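Local coordinates for protein TetR/AcrR family transcriptional regulator (Bradyrhizobium diazoefficiens, PDB 6G8G) that represses transcription as a TetR-family DNA-binding dimer and responds to flavonoids such as genistein, at the interface of chains A and B. Sequence-based numbering; all coordinates share one arbitrary frame. Chains: chain A/B, TetR/AcrR family transcriptional regulator.

Contact 1 and contact 2 are parts of one two-fold symmetric interface. Their C-alpha centres lie about 21 Å apart. Both use helix 179-185 and the residues just after it from one chain, and helix 128-137 from the other. A:Leu185, A:Leu187, B:Ala131 and B:Tyr135 of contact 1 return in contact 2 with chains exchanged. Contact 1 extends to helix 139-155 and includes a tyrosine-carboxylate hydrogen bond. Contact 2 extends to helix 114-121 and is apolar. A:Leu181, a residue of the genistein pocket, takes part in contact 1. Ligand binding may therefore be felt at the dimer interface, though the structure alone does not show this.

Contact 1: the interface of chains A and B. Residues chain A 178, 181-182, 185, 187; chain B 131-132, 135, 139, 143.
Helix 179-185 of chain A, with the loop residues A:Glu178 and A:Leu187 at its two ends, packs on helix 128-137 and the start of helix 139-155 of chain B. B:Tyr135 is the centre of the patch. Its CG is anti to the backbone N (chi1 178°), which carries the ring out toward chain A. The phenol OH donates a hydrogen bond to the carboxylate oxygen OE2 of A:Glu178. The modelled length of 2.4 Å is very short and doubtful at this resolution. OE2 is met on its syn side, 26° out of the carboxylate plane. The other carboxylate oxygen, OE1, lies 3.1 Å from the same B:Tyr135 OH. The carboxylate stands at the edge of the ring, with the two planes 54° apart. The A:Glu178 chain, extended beyond CG, brings the carboxylate to this edge.

A:Leu182 covers one face of this ring. Its CD2 sits 3.9 Å from B:Tyr135 CE1, offset toward the rim. A:Leu181 reaches toward the same ring with CD2, which also meets B:Pro139 CG at 4.1 Å. Beside the carboxylate, the tip of B:Ile143 comes close. Its CD1 packs against the carboxylate, 3.3 Å from A:Glu178 OE2.

At the other end, A:Leu187 lies against B:Tyr135 and B:Arg132 of helix 128-137. Its CD1 is 4.0 Å from B:Tyr135 CB. The B:Arg132 chain bends at chi2 and chi3 and turns one face of its guanidinium toward this leucine. A:Leu187 CD1 lies over that face, offset toward the rim, 3.9 Å from B:Arg132 NH2.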
loop_
_atom_site.group_PDB
_atom_site.type_symbol
_atom_site.label_atom_id
_atom_site.label_comp_id
_atom_site.label_asym_id
_atom_site.label_seq_id
_atom_site.Cartn_x
_atom_site.Cartn_y
_atom_site.Cartn_z
ATOM N N GLU A 178 4.393 6.551 -3.111
ATOM C CA GLU A 178 5.192 5.659 -2.338
ATOM C C GLU A 178 4.956 5.891 -0.842
ATOM O O GLU A 178 5.553 5.217 -0.012
ATOM C CB GLU A 178 6.615 6.076 -2.610
ATOM C CG GLU A 178 7.576 5.004 -2.979
ATOM C CD GLU A 178 9.004 5.550 -2.921
ATOM O OE1 GLU A 178 9.212 6.791 -2.715
ATOM O OE2 GLU A 178 9.913 4.703 -3.073
ATOM N N LEU A 181 3.885 3.289 1.931
ATOM C CA LEU A 181 4.983 2.399 2.264
ATOM C C LEU A 181 5.983 3.051 3.192
ATOM O O LEU A 181 6.323 2.495 4.228
ATOM C CB LEU A 181 5.741 1.960 0.999
ATOM C CG LEU A 181 6.973 1.089 1.299
ATOM C CD1 LEU A 181 6.534 -0.288 1.780
ATOM C CD2 LEU A 181 7.834 0.986 0.072
ATOM N N LEU A 182 6.438 4.244 2.836
ATOM C CA LEU A 182 7.350 4.971 3.703
ATOM C C LEU A 182 6.792 5.171 5.133
ATOM O O LEU A 182 7.488 4.989 6.121
ATOM C CB LEU A 182 7.658 6.304 3.075
ATOM C CG LEU A 182 8.460 6.149 1.784
ATOM C CD1 LEU A 182 8.612 7.459 1.026
ATOM C CD2 LEU A 182 9.840 5.618 2.106
ATOM N N LEU A 185 6.754 1.930 7.124
ATOM C CA LEU A 185 8.114 1.548 7.548
ATOM C C LEU A 185 8.654 2.458 8.613
ATOM O O LEU A 185 9.678 2.194 9.202
ATOM C CB LEU A 185 9.068 1.569 6.351
ATOM C CG LEU A 185 8.779 0.523 5.252
ATOM C CD1 LEU A 185 9.699 0.681 4.060
ATOM C CD2 LEU A 185 8.889 -0.891 5.773
ATOM N N LEU A 187 9.599 5.645 7.920
ATOM C CA LEU A 187 10.632 6.468 7.324
ATOM C C LEU A 187 10.138 7.808 6.817
ATOM O O LEU A 187 10.917 8.567 6.258
ATOM C CB LEU A 187 11.237 5.727 6.151
ATOM C CG LEU A 187 11.772 4.339 6.461
ATOM C CD1 LEU A 187 12.187 3.730 5.146
ATOM C CD2 LEU A 187 12.946 4.394 7.421
ATOM N N ALA B 131 14.709 -0.976 8.427
ATOM C CA ALA B 131 13.649 -0.479 7.613
ATOM C C ALA B 131 14.230 0.237 6.399
ATOM O O ALA B 131 13.821 0.007 5.264
ATOM C CB ALA B 131 12.795 0.449 8.407
ATOM N N ARG B 132 15.243 1.041 6.624
ATOM C CA ARG B 132 15.844 1.721 5.505
ATOM C C ARG B 132 16.634 0.781 4.604
ATOM O O ARG B 132 16.686 0.969 3.403
ATOM C CB ARG B 132 16.766 2.820 5.978
ATOM C CG ARG B 132 17.207 3.696 4.839
ATOM C CD ARG B 132 17.435 5.115 5.328
ATOM N NE ARG B 132 16.187 5.873 5.477
ATOM C CZ ARG B 132 15.411 6.281 4.454
ATOM N NH1 ARG B 132 15.706 5.989 3.181
ATOM N NH2 ARG B 132 14.318 6.969 4.711
ATOM N N TYR B 135 14.198 -0.693 2.311
ATOM C CA TYR B 135 13.748 0.276 1.340
ATOM C C TYR B 135 14.779 0.499 0.234
ATOM O O TYR B 135 14.416 0.450 -0.934
ATOM C CB TYR B 135 13.381 1.595 2.006
ATOM C CG TYR B 135 12.966 2.600 0.993
ATOM C CD1 TYR B 135 11.746 2.490 0.323
ATOM C CD2 TYR B 135 13.819 3.616 0.636
ATOM C CE1 TYR B 135 11.367 3.394 -0.652
ATOM C CE2 TYR B 135 13.453 4.540 -0.339
ATOM C CZ TYR B 135 12.237 4.428 -0.989
ATOM O OH TYR B 135 11.918 5.402 -1.914
ATOM N N PRO B 139 12.611 -1.613 -3.116
ATOM C CA PRO B 139 11.877 -0.543 -3.786
ATOM C C PRO B 139 12.725 0.557 -4.393
ATOM O O PRO B 139 12.572 0.830 -5.568
ATOM C CB PRO B 139 11.049 0.045 -2.679
ATOM C CG PRO B 139 10.783 -1.096 -1.788
ATOM C CD PRO B 139 12.007 -1.958 -1.836
ATOM N N ILE B 143 13.377 1.564 -8.419
ATOM C CA ILE B 143 13.243 2.893 -8.973
ATOM C C ILE B 143 14.512 3.314 -9.722
ATOM O O ILE B 143 14.428 3.789 -10.849
ATOM C CB ILE B 143 12.924 3.915 -7.881
ATOM C CG1 ILE B 143 11.492 3.719 -7.380
ATOM C CG2 ILE B 143 13.058 5.327 -8.397
ATOM C CD1 ILE B 143 11.175 4.542 -6.143
#

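Contact 2: the interface of chains A and B. Residues chain A 117, 120-121, 131, 134-135; chain B 184-185, 187.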
loop_
_atom_site.group_PDB
_atom_site.type_symbol
_atom_site.label_atom_id
_atom_site.label_comp_id
_atom_site.label_asym_id
_atom_site.label_seq_id
_atom_site.Cartn_x
_atom_site.Cartn_y
_atom_site.Cartn_z
ATOM N N VAL A 117 -7.226 -1.581 9.019
ATOM C CA VAL A 117 -6.555 -2.424 8.069
ATOM C C VAL A 117 -5.807 -3.519 8.818
ATOM O O VAL A 117 -5.709 -4.665 8.357
ATOM C CB VAL A 117 -5.591 -1.603 7.209
ATOM C CG1 VAL A 117 -4.718 -2.513 6.358
ATOM C CG2 VAL A 117 -6.375 -0.622 6.350
ATOM N N ILE A 120 -8.375 -6.192 9.857
ATOM C CA ILE A 120 -8.811 -7.017 8.747
ATOM C C ILE A 120 -7.685 -7.914 8.166
ATOM O O ILE A 120 -7.900 -9.107 7.855
ATOM C CB ILE A 120 -9.401 -6.157 7.644
ATOM C CG1 ILE A 120 -10.659 -5.512 8.167
ATOM C CG2 ILE A 120 -9.738 -7.026 6.433
ATOM C CD1 ILE A 120 -11.044 -4.252 7.426
ATOM N N ALA A 121 -6.501 -7.339 8.011
ATOM C CA ALA A 121 -5.378 -8.074 7.467
ATOM C C ALA A 121 -4.998 -9.253 8.348
ATOM O O ALA A 121 -4.533 -10.276 7.848
ATOM C CB ALA A 121 -4.189 -7.155 7.319
ATOM N N ALA A 131 -13.972 -7.573 4.323
ATOM C CA ALA A 131 -12.819 -6.930 3.718
ATOM C C ALA A 131 -13.294 -6.120 2.512
ATOM O O ALA A 131 -12.878 -4.994 2.289
ATOM C CB ALA A 131 -11.820 -7.984 3.325
ATOM N N PHE A 134 -15.178 -2.945 3.574
ATOM C CA PHE A 134 -14.279 -1.877 3.913
ATOM C C PHE A 134 -13.747 -1.203 2.653
ATOM O O PHE A 134 -13.802 0.023 2.513
ATOM C CB PHE A 134 -13.110 -2.380 4.765
ATOM C CG PHE A 134 -12.002 -1.380 4.859
ATOM C CD1 PHE A 134 -12.108 -0.291 5.715
ATOM C CD2 PHE A 134 -10.912 -1.473 4.040
ATOM C CE1 PHE A 134 -11.118 0.646 5.787
ATOM C CE2 PHE A 134 -9.904 -0.541 4.121
ATOM C CZ PHE A 134 -10.011 0.516 4.991
ATOM N N TYR A 135 -13.250 -2.008 1.722
ATOM C CA TYR A 135 -12.728 -1.466 0.477
ATOM C C TYR A 135 -13.740 -0.567 -0.240
ATOM O O TYR A 135 -13.388 0.535 -0.644
ATOM C CB TYR A 135 -12.260 -2.568 -0.463
ATOM C CG TYR A 135 -11.747 -2.006 -1.764
ATOM C CD1 TYR A 135 -10.511 -1.380 -1.837
ATOM C CD2 TYR A 135 -12.534 -2.039 -2.896
ATOM C CE1 TYR A 135 -10.063 -0.829 -3.018
ATOM C CE2 TYR A 135 -12.118 -1.484 -4.086
ATOM C CZ TYR A 135 -10.882 -0.882 -4.148
ATOM O OH TYR A 135 -10.527 -0.337 -5.366
ATOM N N VAL B 184 -3.023 -7.126 0.691
ATOM C CA VAL B 184 -3.112 -7.109 2.126
ATOM C C VAL B 184 -4.515 -7.427 2.665
ATOM O O VAL B 184 -4.655 -8.121 3.661
ATOM C CB VAL B 184 -2.626 -5.731 2.585
ATOM C CG1 VAL B 184 -3.223 -5.338 3.899
ATOM C CG2 VAL B 184 -1.111 -5.731 2.679
ATOM N N LEU B 185 -5.553 -6.934 2.007
ATOM C CA LEU B 185 -6.931 -7.252 2.397
ATOM C C LEU B 185 -7.365 -8.644 1.966
ATOM O O LEU B 185 -8.393 -9.134 2.397
ATOM C CB LEU B 185 -7.905 -6.242 1.780
ATOM C CG LEU B 185 -7.759 -4.789 2.269
ATOM C CD1 LEU B 185 -8.687 -3.845 1.522
ATOM C CD2 LEU B 185 -8.002 -4.665 3.756
ATOM N N LEU B 187 -7.981 -9.485 -1.246
ATOM C CA LEU B 187 -8.949 -9.358 -2.337
ATOM C C LEU B 187 -8.332 -9.385 -3.710
ATOM O O LEU B 187 -9.045 -9.307 -4.694
ATOM C CB LEU B 187 -9.658 -8.031 -2.231
ATOM C CG LEU B 187 -10.317 -7.739 -0.895
ATOM C CD1 LEU B 187 -10.825 -6.307 -0.948
ATOM C CD2 LEU B 187 -11.451 -8.713 -0.608
#
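The C-terminal end of helix 179-185 of chain B, with B:Leu187 in the loop that follows, inserts between helices 114-121 and 128-137 of chain A. This is part of the dimer interface of a TetR-family regulator, formed away from the helix-turn-helix domain by the ligand-binding part of the fold. The patch is apolar: no nitrogen or oxygen of one chain comes within bonding reach of the other.

B:Leu185 is the main wedge, with 92 Å² of its surface hidden by chain A. Its CG is anti to its own carbonyl carbon (chi1 -65°), and its two methyls spread toward different helices. CD2 meets the branch methyl of A:Ile120, CG2, at 4.0 Å. That methyl is anti to the isoleucine backbone N, while CG1 lies beside the N (chi1 -65°). CD1 of B:Leu185 goes the other way and touches ring atom CD2 of A:Phe134 at 4.1 Å. The leucine and phenylalanine side chains cross at about a right angle.

B:Val184 packs against helix 114-121. Its CG1 contacts two residues one helical turn apart. It lies 4.0 Å from A:Val117 CG1, where the valine side chains meet at roughly 90°. It is also close to the methyl of A:Ala121.

Two alanine methyls face backbone carbonyls at the end of the chain B helix. A:Ala121 CB lies 3.8 Å from the carbonyl O of B:Val184. A:Ala131 CB lies 3.7 Å from the carbonyl O of B:Leu185. The short alanine side chains probably let this helix end come close. A:Ala131 CB is shared with the next loop residue, since CD2 of B:Leu187 rests on it at 4.0 Å.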